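Local coordinates for protein glucose-6-phosphate dehydrogenase (Trypanosoma cruzi, PDB 5AQ1) that catalyses the NADP-dependent oxidation of glucose 6-phosphate, the entry step of the oxidative pentose phosphate pathway, at residues Ser74-Val79 with Ile108-Gly113; Thr246-Ile251 with Lys367-Arg372; Val299-Gln304 with Val351-Trp356. All blocks are in the same frame, centred on the assembly; numbering follows the deposited sequence.

Contact 1 (Ser74-Val79 with Ile108-Gly113); sequences STMEDV and ISYMTG. With NDP (NADPH dihydro-nicotinamide-adenine-dinucleotide phosphate), chain G.
Tyr110 and Thr112, on the edge strand 108-112, grip the same carbonyl of the loop that follows strand 67-72. Tyr110 OH gives a hydrogen bond to Ser74 O at 2.7 Å and Thr112 OG1 gives a second to Ser74 O at 3.0 Å. The two donors reach that oxygen from opposite faces of the carbonyl plane, each tilted well out of it. The tight part of the contact is built round Tyr110, which suits its place by offering both a ring for Met76 and a hydroxyl for the loop carbonyl. With CG anti to the backbone N (chi1 -176°), the ring extends across to the loop; Met76, bent at chi2 and chi3, lays SD over one face, 4.3 Å from the Tyr110 centroid in a Met-aromatic contact. Met76 CB rests 3.7 Å from Tyr110 CD2, and Val79 CG1 packs on Tyr110 CB at the start of helix 79-87, from which Trp82 adds an edge-to-face ring contact. Toward solvent the packing thins: the CB of Thr75 is directed away from the strand, and Thr75 CG2 comes no closer than 4.3 Å to Thr112 CG2. On the cofactor side, Ser74 OG (2.7 Å) and Ser74 N (3.1 Å) both bond O2X of the NADPH 2'-phosphate. With its carbonyl bonded twice, the chemistry implies a positioned serine, consistent with this Rossmann-fold loop distinguishing NADP from NAD.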
loop_
_atom_site.group_PDB
_atom_site.type_symbol
_atom_site.label_atom_id
_atom_site.label_comp_id
_atom_site.label_asym_id
_atom_site.label_seq_id
_atom_site.Cartn_x
_atom_site.Cartn_y
_atom_site.Cartn_z
ATOM N N SER B 74 -13.863 -58.607 -13.125
ATOM C CA SER B 74 -15.063 -59.290 -12.633
ATOM C C SER B 74 -16.007 -59.661 -13.772
ATOM O O SER B 74 -16.192 -58.889 -14.714
ATOM C CB SER B 74 -15.816 -58.418 -11.621
ATOM O OG SER B 74 -15.113 -58.321 -10.396
ATOM N N THR B 75 -16.594 -60.851 -13.676
ATOM C CA THR B 75 -17.597 -61.295 -14.637
ATOM C C THR B 75 -18.970 -60.858 -14.147
ATOM O O THR B 75 -19.288 -61.008 -12.966
ATOM C CB THR B 75 -17.581 -62.825 -14.817
ATOM O OG1 THR B 75 -18.005 -63.458 -13.603
ATOM C CG2 THR B 75 -16.182 -63.313 -15.186
ATOM N N MET B 76 -19.772 -60.303 -15.051
ATOM C CA MET B 76 -21.107 -59.830 -14.711
ATOM C C MET B 76 -22.143 -60.830 -15.217
ATOM O O MET B 76 -22.309 -61.003 -16.425
ATOM C CB MET B 76 -21.352 -58.449 -15.327
ATOM C CG MET B 76 -22.247 -57.543 -14.494
ATOM S SD MET B 76 -21.328 -56.505 -13.339
ATOM C CE MET B 76 -20.779 -57.680 -12.101
ATOM N N GLU B 77 -22.834 -61.485 -14.284
ATOM C CA GLU B 77 -23.844 -62.487 -14.632
ATOM C C GLU B 77 -25.079 -61.787 -15.208
ATOM O O GLU B 77 -25.652 -62.248 -16.195
ATOM C CB GLU B 77 -24.237 -63.362 -13.417
ATOM C CG GLU B 77 -23.162 -64.303 -12.843
ATOM C CD GLU B 77 -22.156 -63.598 -11.942
ATOM O OE1 GLU B 77 -21.982 -62.364 -12.070
ATOM O OE2 GLU B 77 -21.539 -64.281 -11.095
ATOM N N ASP B 78 -25.473 -60.670 -14.595
ATOM C CA ASP B 78 -26.593 -59.862 -15.079
ATOM C C ASP B 78 -26.217 -58.378 -15.041
ATOM O O ASP B 78 -26.165 -57.767 -13.972
ATOM C CB ASP B 78 -27.845 -60.126 -14.236
ATOM C CG ASP B 78 -29.118 -59.587 -14.878
ATOM O OD1 ASP B 78 -29.042 -58.922 -15.933
ATOM O OD2 ASP B 78 -30.205 -59.833 -14.320
ATOM N N VAL B 79 -25.969 -57.809 -16.218
ATOM C CA VAL B 79 -25.515 -56.423 -16.335
ATOM C C VAL B 79 -26.657 -55.461 -16.019
ATOM O O VAL B 79 -26.462 -54.472 -15.314
ATOM C CB VAL B 79 -24.950 -56.111 -17.744
ATOM C CG1 VAL B 79 -24.365 -54.704 -17.789
ATOM C CG2 VAL B 79 -23.884 -57.123 -18.139
ATOM N N ILE B 108 -25.080 -47.302 -20.710
ATOM C CA ILE B 108 -23.991 -48.001 -20.029
ATOM C C ILE B 108 -23.869 -49.445 -20.500
ATOM O O ILE B 108 -24.851 -50.177 -20.512
ATOM C CB ILE B 108 -24.179 -47.994 -18.497
ATOM C CG1 ILE B 108 -24.224 -46.552 -17.983
ATOM C CG2 ILE B 108 -23.046 -48.758 -17.815
ATOM C CD1 ILE B 108 -24.462 -46.419 -16.491
ATOM N N SER B 109 -22.653 -49.841 -20.874
ATOM C CA SER B 109 -22.322 -51.240 -21.148
ATOM C C SER B 109 -21.240 -51.709 -20.183
ATOM O O SER B 109 -20.544 -50.890 -19.574
ATOM C CB SER B 109 -21.811 -51.407 -22.575
ATOM O OG SER B 109 -22.774 -50.975 -23.514
ATOM N N TYR B 110 -21.113 -53.027 -20.035
ATOM C CA TYR B 110 -20.033 -53.617 -19.244
ATOM C C TYR B 110 -19.284 -54.650 -20.072
ATOM O O TYR B 110 -19.828 -55.229 -21.013
ATOM C CB TYR B 110 -20.553 -54.252 -17.946
ATOM C CG TYR B 110 -19.441 -54.779 -17.059
ATOM C CD1 TYR B 110 -18.730 -53.931 -16.221
ATOM C CD2 TYR B 110 -19.072 -56.121 -17.094
ATOM C CE1 TYR B 110 -17.698 -54.408 -15.429
ATOM C CE2 TYR B 110 -18.041 -56.605 -16.310
ATOM C CZ TYR B 110 -17.358 -55.747 -15.479
ATOM O OH TYR B 110 -16.335 -56.231 -14.698
ATOM N N MET B 111 -18.026 -54.867 -19.705
ATOM C CA MET B 111 -17.134 -55.743 -20.440
ATOM C C MET B 111 -16.064 -56.282 -19.496
ATOM O O MET B 111 -15.564 -55.554 -18.640
ATOM C CB MET B 111 -16.505 -54.937 -21.567
ATOM C CG MET B 111 -15.361 -55.610 -22.286
ATOM S SD MET B 111 -14.551 -54.455 -23.402
ATOM C CE MET B 111 -13.620 -55.648 -24.359
ATOM N N THR B 112 -15.715 -57.554 -19.658
ATOM C CA THR B 112 -14.726 -58.207 -18.803
ATOM C C THR B 112 -13.366 -58.275 -19.501
ATOM O O THR B 112 -13.287 -58.491 -20.712
ATOM C CB THR B 112 -15.183 -59.625 -18.407
ATOM O OG1 THR B 112 -16.419 -59.545 -17.681
ATOM C CG2 THR B 112 -14.140 -60.322 -17.537
ATOM N N GLY B 113 -12.299 -58.083 -18.728
ATOM C CA GLY B 113 -10.939 -58.176 -19.251
ATOM C C GLY B 113 -9.888 -57.904 -18.192
ATOM O O GLY B 113 -10.189 -57.341 -17.137
HETATM P PA NDP G . -10.841 -50.515 -5.240
HETATM O O1A NDP G . -9.989 -51.165 -4.175
HETATM O O2A NDP G . -12.350 -50.477 -5.074
HETATM O O5B NDP G . -10.443 -51.199 -6.638
HETATM C C5B NDP G . -11.075 -50.774 -7.840
HETATM C C4B NDP G . -11.288 -51.955 -8.778
HETATM O O4B NDP G . -10.012 -52.361 -9.280
HETATM C C3B NDP G . -11.918 -53.185 -8.126
HETATM O O3B NDP G . -13.336 -53.256 -8.304
HETATM C C2B NDP G . -11.232 -54.338 -8.819
HETATM O O2B NDP G . -11.982 -54.725 -9.967
HETATM C C1B NDP G . -9.889 -53.786 -9.261
HETATM N N9A NDP G . -8.822 -54.242 -8.331
HETATM C C8A NDP G . -8.815 -54.149 -6.981
HETATM N N7A NDP G . -7.677 -54.679 -6.466
HETATM C C5A NDP G . -6.938 -55.122 -7.500
HETATM C C6A NDP G . -5.628 -55.787 -7.674
HETATM N N6A NDP G . -4.867 -56.087 -6.594
HETATM N N1A NDP G . -5.222 -56.078 -8.938
HETATM C C2A NDP G . -5.972 -55.784 -10.020
HETATM N N3A NDP G . -7.173 -55.179 -9.928
HETATM C C4A NDP G . -7.697 -54.833 -8.725
HETATM O O3 NDP G . -10.287 -49.028 -5.529
HETATM P PN NDP G . -11.176 -47.699 -5.323
HETATM O O1N NDP G . -12.368 -47.707 -6.249
HETATM O O2N NDP G . -11.387 -47.501 -3.838
HETATM O O5D NDP G . -10.160 -46.567 -5.844
HETATM C C5D NDP G . -9.756 -46.486 -7.210
HETATM C C4D NDP G . -8.648 -45.448 -7.347
HETATM O O4D NDP G . -9.123 -44.165 -6.925
HETATM C C3D NDP G . -7.459 -45.787 -6.466
HETATM O O3D NDP G . -6.237 -45.507 -7.155
HETATM C C2D NDP G . -7.613 -44.887 -5.256
HETATM O O2D NDP G . -6.347 -44.587 -4.647
HETATM C C1D NDP G . -8.330 -43.669 -5.838
HETATM N N1N NDP G . -9.125 -42.967 -4.818
HETATM C C2N NDP G . -10.332 -43.429 -4.453
HETATM C C3N NDP G . -11.101 -42.788 -3.484
HETATM C C7N NDP G . -12.451 -43.323 -3.098
HETATM O O7N NDP G . -13.328 -42.528 -2.799
HETATM N N7N NDP G . -12.678 -44.640 -3.077
HETATM C C4N NDP G . -10.599 -41.537 -2.805
HETATM C C5N NDP G . -9.280 -41.144 -3.289
HETATM C C6N NDP G . -8.606 -41.864 -4.266
HETATM P P2B NDP G . -11.874 -56.181 -10.644
HETATM O O1X NDP G . -11.350 -57.105 -9.572
HETATM O O2X NDP G . -13.312 -56.444 -11.029
HETATM O O3X NDP G . -10.922 -55.994 -11.804
#

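Contact 2 (Thr246-Ile251 with Lys367-Arg372); sequences TFKEKI and KALEER. With BG6 (6-O-phosphono-beta-D-glucopyranose), chain F.
The Glu249 carboxylate is approached at its rim by Lys367, whose NZ meets the syn lone pair of OE1 at 2.7 Å in a salt bridge. The other oxygen, OE2, accepts a hydrogen bond from O4 of glucose 6-phosphate at 2.6 Å. That same O4 lies at the edge of the Phe247 ring, near its plane, and the phosphate oxygen O3P lies at the edge of the Arg372 guanidinium, 3.6 Å from NH2. A water sits between Glu249 OE2 and the phosphate and makes a weak bond to Arg372 NE. The side chains of Glu249 and Lys367 run side by side; a bend at chi4 (-86°) turns the Lys367 ammonium toward sugar O3 and O4, to which it donates. Asp268 and His211 also bind the sugar phosphate.

Away from the pocket, Lys248 suits its place with a long apolar chain for Leu369 and a charged end for two glutamates. Lys248 CG lies 3.7 Å from Leu369 CD1. Its NZ joins a salt-bridge network with Glu371 OE2 at 3.2 Å, met on the anti side, and more weakly with Glu370 OE1. The backbones join through Leu369 N to Glu249 O at 2.8 Å, in the carbonyl plane, and through Ala368 N to Ile251 O, where the donor stands above the carbonyl plane of Ile251. Strands 361-366 and 373-380 flank strand 240-248, and their connecting loop bends round its end: this is the glucose 6-phosphate site at the ends of inner strands of the large mixed sheet.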
loop_
_atom_site.group_PDB
_atom_site.type_symbol
_atom_site.label_atom_id
_atom_site.label_comp_id
_atom_site.label_asym_id
_atom_site.label_seq_id
_atom_site.Cartn_x
_atom_site.Cartn_y
_atom_site.Cartn_z
ATOM N N THR B 246 -7.795 -25.867 7.107
ATOM C CA THR B 246 -8.226 -26.899 8.052
ATOM C C THR B 246 -9.056 -28.007 7.406
ATOM O O THR B 246 -9.994 -27.741 6.661
ATOM C CB THR B 246 -9.053 -26.272 9.184
ATOM O OG1 THR B 246 -8.260 -25.286 9.853
ATOM C CG2 THR B 246 -9.515 -27.326 10.182
ATOM N N PHE B 247 -8.700 -29.249 7.728
ATOM C CA PHE B 247 -9.433 -30.434 7.297
ATOM C C PHE B 247 -9.745 -31.266 8.535
ATOM O O PHE B 247 -8.843 -31.626 9.287
ATOM C CB PHE B 247 -8.590 -31.231 6.294
ATOM C CG PHE B 247 -9.107 -32.615 6.008
ATOM C CD1 PHE B 247 -8.721 -33.692 6.800
ATOM C CD2 PHE B 247 -9.953 -32.853 4.933
ATOM C CE1 PHE B 247 -9.181 -34.974 6.536
ATOM C CE2 PHE B 247 -10.420 -34.136 4.667
ATOM C CZ PHE B 247 -10.030 -35.195 5.466
ATOM N N LYS B 248 -11.025 -31.554 8.749
ATOM C CA LYS B 248 -11.452 -32.429 9.841
ATOM C C LYS B 248 -12.466 -33.447 9.343
ATOM O O LYS B 248 -13.274 -33.147 8.464
ATOM C CB LYS B 248 -12.098 -31.627 10.961
ATOM C CG LYS B 248 -11.255 -30.511 11.546
ATOM C CD LYS B 248 -11.970 -29.953 12.762
ATOM C CE LYS B 248 -11.360 -28.658 13.261
ATOM N NZ LYS B 248 -12.243 -28.075 14.311
ATOM N N GLU B 249 -12.412 -34.647 9.912
ATOM C CA GLU B 249 -13.402 -35.685 9.649
ATOM C C GLU B 249 -13.743 -36.379 10.953
ATOM O O GLU B 249 -12.889 -36.503 11.837
ATOM C CB GLU B 249 -12.866 -36.710 8.646
ATOM C CG GLU B 249 -13.055 -36.317 7.189
ATOM C CD GLU B 249 -12.487 -37.347 6.223
ATOM O OE1 GLU B 249 -11.773 -38.271 6.667
ATOM O OE2 GLU B 249 -12.746 -37.233 5.008
ATOM N N LYS B 250 -14.991 -36.821 11.071
ATOM C CA LYS B 250 -15.412 -37.627 12.212
ATOM C C LYS B 250 -15.015 -39.082 11.994
ATOM O O LYS B 250 -14.657 -39.781 12.939
ATOM C CB LYS B 250 -16.921 -37.524 12.422
ATOM C CG LYS B 250 -17.418 -36.106 12.655
ATOM C CD LYS B 250 -18.853 -36.088 13.156
ATOM C CE LYS B 250 -18.924 -36.344 14.653
ATOM N NZ LYS B 250 -20.296 -36.724 15.095
ATOM N N ILE B 251 -15.081 -39.533 10.743
ATOM C CA ILE B 251 -14.736 -40.914 10.409
ATOM C C ILE B 251 -13.283 -41.236 10.743
ATOM O O ILE B 251 -12.423 -40.353 10.748
ATOM C CB ILE B 251 -14.999 -41.252 8.921
ATOM C CG1 ILE B 251 -14.235 -40.306 7.984
ATOM C CG2 ILE B 251 -16.492 -41.210 8.625
ATOM C CD1 ILE B 251 -14.083 -40.846 6.577
ATOM N N LYS B 367 -8.303 -37.046 11.042
ATOM C CA LYS B 367 -9.463 -37.929 11.069
ATOM C C LYS B 367 -9.782 -38.249 12.528
ATOM O O LYS B 367 -8.966 -37.992 13.418
ATOM C CB LYS B 367 -9.180 -39.205 10.270
ATOM C CG LYS B 367 -9.110 -38.983 8.762
ATOM C CD LYS B 367 -8.786 -40.267 8.009
ATOM C CE LYS B 367 -8.703 -40.045 6.503
ATOM N NZ LYS B 367 -10.024 -40.138 5.817
ATOM N N ALA B 368 -10.973 -38.793 12.768
ATOM C CA ALA B 368 -11.449 -39.090 14.122
ATOM C C ALA B 368 -11.463 -37.850 15.023
ATOM O O ALA B 368 -11.013 -37.899 16.171
ATOM C CB ALA B 368 -10.618 -40.205 14.747
ATOM N N LEU B 369 -11.998 -36.747 14.499
ATOM C CA LEU B 369 -12.103 -35.494 15.249
ATOM C C LEU B 369 -13.566 -35.178 15.605
ATOM O O LEU B 369 -14.460 -35.964 15.301
ATOM C CB LEU B 369 -11.472 -34.356 14.442
ATOM C CG LEU B 369 -9.959 -34.442 14.224
ATOM C CD1 LEU B 369 -9.507 -33.326 13.298
ATOM C CD2 LEU B 369 -9.201 -34.373 15.542
ATOM N N GLU B 370 -13.801 -34.039 16.258
ATOM C CA GLU B 370 -15.157 -33.669 16.713
ATOM C C GLU B 370 -16.161 -33.315 15.611
ATOM O O GLU B 370 -17.368 -33.363 15.847
ATOM C CB GLU B 370 -15.160 -32.546 17.774
ATOM C CG GLU B 370 -13.923 -31.668 17.914
ATOM C CD GLU B 370 -13.547 -30.908 16.658
ATOM O OE1 GLU B 370 -14.132 -29.836 16.398
ATOM O OE2 GLU B 370 -12.632 -31.368 15.951
ATOM N N GLU B 371 -15.683 -32.944 14.429
ATOM C CA GLU B 371 -16.586 -32.547 13.349
ATOM C C GLU B 371 -16.002 -32.813 11.969
ATOM O O GLU B 371 -14.809 -33.067 11.818
ATOM C CB GLU B 371 -16.953 -31.056 13.477
ATOM C CG GLU B 371 -15.772 -30.091 13.382
ATOM C CD GLU B 371 -16.179 -28.622 13.400
ATOM O OE1 GLU B 371 -17.392 -28.325 13.397
ATOM O OE2 GLU B 371 -15.277 -27.753 13.414
ATOM N N ARG B 372 -16.872 -32.757 10.969
ATOM C CA ARG B 372 -16.454 -32.730 9.581
ATOM C C ARG B 372 -16.343 -31.270 9.165
ATOM O O ARG B 372 -17.295 -30.506 9.319
ATOM C CB ARG B 372 -17.471 -33.454 8.701
ATOM C CG ARG B 372 -17.134 -33.412 7.218
ATOM C CD ARG B 372 -17.705 -34.612 6.476
ATOM N NE ARG B 372 -17.370 -34.573 5.053
ATOM C CZ ARG B 372 -18.058 -33.916 4.120
ATOM N NH1 ARG B 372 -19.151 -33.219 4.429
ATOM N NH2 ARG B 372 -17.648 -33.957 2.857
HETATM C C1 BG6 F . -9.792 -38.681 -0.255
HETATM C C2 BG6 F . -8.886 -39.210 0.855
HETATM O O1 BG6 F . -9.005 -38.174 -1.340
HETATM O O5 BG6 F . -10.616 -37.629 0.257
HETATM C C3 BG6 F . -9.737 -39.681 2.023
HETATM O O2 BG6 F . -8.075 -40.284 0.370
HETATM C C4 BG6 F . -10.610 -38.525 2.483
HETATM O O3 BG6 F . -8.930 -40.144 3.110
HETATM C C5 BG6 F . -11.473 -38.047 1.323
HETATM O O4 BG6 F . -11.419 -38.946 3.582
HETATM C C6 BG6 F . -12.392 -36.905 1.747
HETATM O O6 BG6 F . -13.052 -36.343 0.612
HETATM P P BG6 F . -14.317 -35.370 0.817
HETATM O O1P BG6 F . -13.821 -34.283 1.743
HETATM O O2P BG6 F . -14.632 -34.865 -0.563
HETATM O O3P BG6 F . -15.366 -36.278 1.414
HETATM O O HOH W 1 -14.031 -34.820 4.344
HETATM O O HOH W 2 -14.540 -38.773 15.578
#

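Contact 3 (Val299-Gln304 with Val351-Trp356); sequences VQVLRQ and VNNDRW
Gln304 and Asn353 meet through their side-chain amides, one of two hydrogen bonds that fasten the residues following helix 291-302 to the loop after strand 344-349. Asn353 ND2 donates to Gln304 OE1 at 2.7 Å, arriving nearly along the C=O axis, while the two amide planes stand 86° apart. Gln304 suits its place because its chain, extended beyond CG, is long enough to cross to the loop. The backbone bond runs beside it: Asn352 N reaches Gln304 O at 3.0 Å, so one residue anchors the loop through both main chain and side chain. Within the loop, Asn353 works in both directions. Its chi1 of 69° sets CG between the backbone N and the carbonyl carbon, where OD1 can accept from Trp356 N at 2.9 Å in an Asx motif as ND2 faces Gln304. Asn352 is the centre of an inverse gamma turn. Apolar packing is modest: Val301 CG2, on the helix, lies 4.0 Å from Val351 CG1, two branched side chains crossing obliquely. Beyond the pair, Asn352 O binds Arg385 of a second subunit, and Asp354 forms salt bridges with Lys285 and Arg229 of a third. The chemistry implies a directional joint, defined more by a side-chain amide bond and a backbone hydrogen bond than by apolar packing, in which the Asn353 amide donates and accepts at once.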
loop_
_atom_site.group_PDB
_atom_site.type_symbol
_atom_site.label_atom_id
_atom_site.label_comp_id
_atom_site.label_asym_id
_atom_site.label_seq_id
_atom_site.Cartn_x
_atom_site.Cartn_y
_atom_site.Cartn_z
ATOM N N VAL B 299 2.462 -23.561 -9.939
ATOM C CA VAL B 299 3.780 -24.183 -9.855
ATOM C C VAL B 299 4.802 -23.195 -9.304
ATOM O O VAL B 299 5.619 -23.548 -8.456
ATOM C CB VAL B 299 4.270 -24.699 -11.226
ATOM C CG1 VAL B 299 5.713 -25.179 -11.143
ATOM C CG2 VAL B 299 3.381 -25.827 -11.724
ATOM N N GLN B 300 4.748 -21.963 -9.804
ATOM C CA GLN B 300 5.690 -20.912 -9.424
ATOM C C GLN B 300 5.729 -20.701 -7.914
ATOM O O GLN B 300 6.802 -20.667 -7.323
ATOM C CB GLN B 300 5.312 -19.609 -10.133
ATOM C CG GLN B 300 6.201 -18.407 -9.838
ATOM C CD GLN B 300 7.650 -18.637 -10.195
ATOM O OE1 GLN B 300 7.952 -19.402 -11.099
ATOM N NE2 GLN B 300 8.556 -17.975 -9.486
ATOM N N VAL B 301 4.555 -20.566 -7.300
ATOM C CA VAL B 301 4.466 -20.310 -5.863
ATOM C C VAL B 301 4.826 -21.541 -5.026
ATOM O O VAL B 301 5.460 -21.411 -3.977
ATOM C CB VAL B 301 3.083 -19.732 -5.445
ATOM C CG1 VAL B 301 1.976 -20.776 -5.514
ATOM C CG2 VAL B 301 3.155 -19.142 -4.044
ATOM N N LEU B 302 4.440 -22.728 -5.482
ATOM C CA LEU B 302 4.774 -23.952 -4.753
ATOM C C LEU B 302 6.285 -24.185 -4.678
ATOM O O LEU B 302 6.784 -24.692 -3.673
ATOM C CB LEU B 302 4.079 -25.175 -5.361
ATOM C CG LEU B 302 2.580 -25.349 -5.082
ATOM C CD1 LEU B 302 2.116 -26.681 -5.646
ATOM C CD2 LEU B 302 2.243 -25.265 -3.599
ATOM N N ARG B 303 7.013 -23.786 -5.719
ATOM C CA ARG B 303 8.475 -23.884 -5.715
ATOM C C ARG B 303 9.139 -22.885 -4.754
ATOM O O ARG B 303 10.327 -23.006 -4.458
ATOM C CB ARG B 303 9.032 -23.728 -7.136
ATOM C CG ARG B 303 8.738 -24.926 -8.028
ATOM C CD ARG B 303 9.279 -24.758 -9.441
ATOM N NE ARG B 303 10.746 -24.829 -9.502
ATOM C CZ ARG B 303 11.574 -23.811 -9.772
ATOM N NH1 ARG B 303 11.118 -22.583 -10.022
ATOM N NH2 ARG B 303 12.888 -24.024 -9.796
ATOM N N GLN B 304 8.371 -21.908 -4.270
ATOM C CA GLN B 304 8.849 -20.929 -3.292
ATOM C C GLN B 304 8.463 -21.271 -1.851
ATOM O O GLN B 304 8.821 -20.544 -0.931
ATOM C CB GLN B 304 8.302 -19.550 -3.647
ATOM C CG GLN B 304 8.764 -19.055 -5.006
ATOM C CD GLN B 304 8.098 -17.764 -5.420
ATOM O OE1 GLN B 304 7.295 -17.196 -4.682
ATOM N NE2 GLN B 304 8.424 -17.293 -6.610
ATOM N N VAL B 351 6.060 -19.293 2.996
ATOM C CA VAL B 351 6.231 -19.026 1.573
ATOM C C VAL B 351 7.239 -17.891 1.443
ATOM O O VAL B 351 6.964 -16.766 1.865
ATOM C CB VAL B 351 4.901 -18.629 0.906
ATOM C CG1 VAL B 351 5.081 -18.480 -0.598
ATOM C CG2 VAL B 351 3.824 -19.662 1.210
ATOM N N ASN B 352 8.409 -18.192 0.884
ATOM C CA ASN B 352 9.480 -17.214 0.799
ATOM C C ASN B 352 9.436 -16.369 -0.471
ATOM O O ASN B 352 10.155 -16.623 -1.442
ATOM C CB ASN B 352 10.846 -17.875 0.933
ATOM C CG ASN B 352 11.958 -16.861 1.074
ATOM O OD1 ASN B 352 11.766 -15.797 1.667
ATOM N ND2 ASN B 352 13.119 -17.171 0.523
ATOM N N ASN B 353 8.586 -15.348 -0.435
ATOM C CA ASN B 353 8.581 -14.297 -1.442
ATOM C C ASN B 353 8.060 -12.997 -0.826
ATOM O O ASN B 353 7.729 -12.951 0.362
ATOM C CB ASN B 353 7.777 -14.720 -2.682
ATOM C CG ASN B 353 6.281 -14.827 -2.423
ATOM O OD1 ASN B 353 5.748 -14.251 -1.475
ATOM N ND2 ASN B 353 5.590 -15.547 -3.296
ATOM N N ASP B 354 7.988 -11.949 -1.632
ATOM C CA ASP B 354 7.709 -10.616 -1.114
ATOM C C ASP B 354 6.247 -10.409 -0.727
ATOM O O ASP B 354 5.950 -9.605 0.150
ATOM C CB ASP B 354 8.173 -9.576 -2.122
ATOM C CG ASP B 354 9.672 -9.627 -2.337
ATOM O OD1 ASP B 354 10.422 -9.299 -1.387
ATOM O OD2 ASP B 354 10.107 -10.008 -3.441
ATOM N N ARG B 355 5.340 -11.141 -1.361
ATOM C CA ARG B 355 3.936 -11.090 -0.980
ATOM C C ARG B 355 3.703 -11.708 0.398
ATOM O O ARG B 355 2.862 -11.221 1.159
ATOM C CB ARG B 355 3.075 -11.808 -2.020
ATOM C CG ARG B 355 1.578 -11.778 -1.737
ATOM C CD ARG B 355 0.810 -12.545 -2.794
ATOM N NE ARG B 355 0.830 -11.855 -4.080
ATOM C CZ ARG B 355 -0.042 -10.924 -4.461
ATOM N NH1 ARG B 355 -1.035 -10.539 -3.660
ATOM N NH2 ARG B 355 0.082 -10.367 -5.659
ATOM N N TRP B 356 4.448 -12.766 0.716
ATOM C CA TRP B 356 4.123 -13.633 1.857
ATOM C C TRP B 356 5.168 -13.711 2.967
ATOM O O TRP B 356 4.965 -14.434 3.945
ATOM C CB TRP B 356 3.839 -15.051 1.347
ATOM C CG TRP B 356 2.623 -15.125 0.505
ATOM C CD1 TRP B 356 2.553 -15.486 -0.808
ATOM C CD2 TRP B 356 1.285 -14.809 0.907
ATOM N NE1 TRP B 356 1.250 -15.427 -1.247
ATOM C CE2 TRP B 356 0.452 -15.012 -0.213
ATOM C CE3 TRP B 356 0.708 -14.377 2.110
ATOM C CZ2 TRP B 356 -0.923 -14.798 -0.168
ATOM C CZ3 TRP B 356 -0.659 -14.167 2.154
ATOM C CH2 TRP B 356 -1.460 -14.379 1.022
#

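From the N terminus, contact 1 comes first: it closes the beta-alpha-beta crossover that leaves strand 67-72, passes through helices 79-87 and 101-105 and returns as edge strand 108-112 in the cofactor-binding domain. It is complete well before contact 2 opens at the end of strand 240-248. Contact 3 then both opens and closes within the long excursion that contact 2 spans, joining helix 291-302 to the loop between strands 344-349 and 361-366. Contact 2 closes last, where 367-372 leads into strand 373-380. None touches another: the centres of contacts 2 and 3 are 29 Å apart, and contacts 1 and 3 lie on opposite sides of the chain's centre.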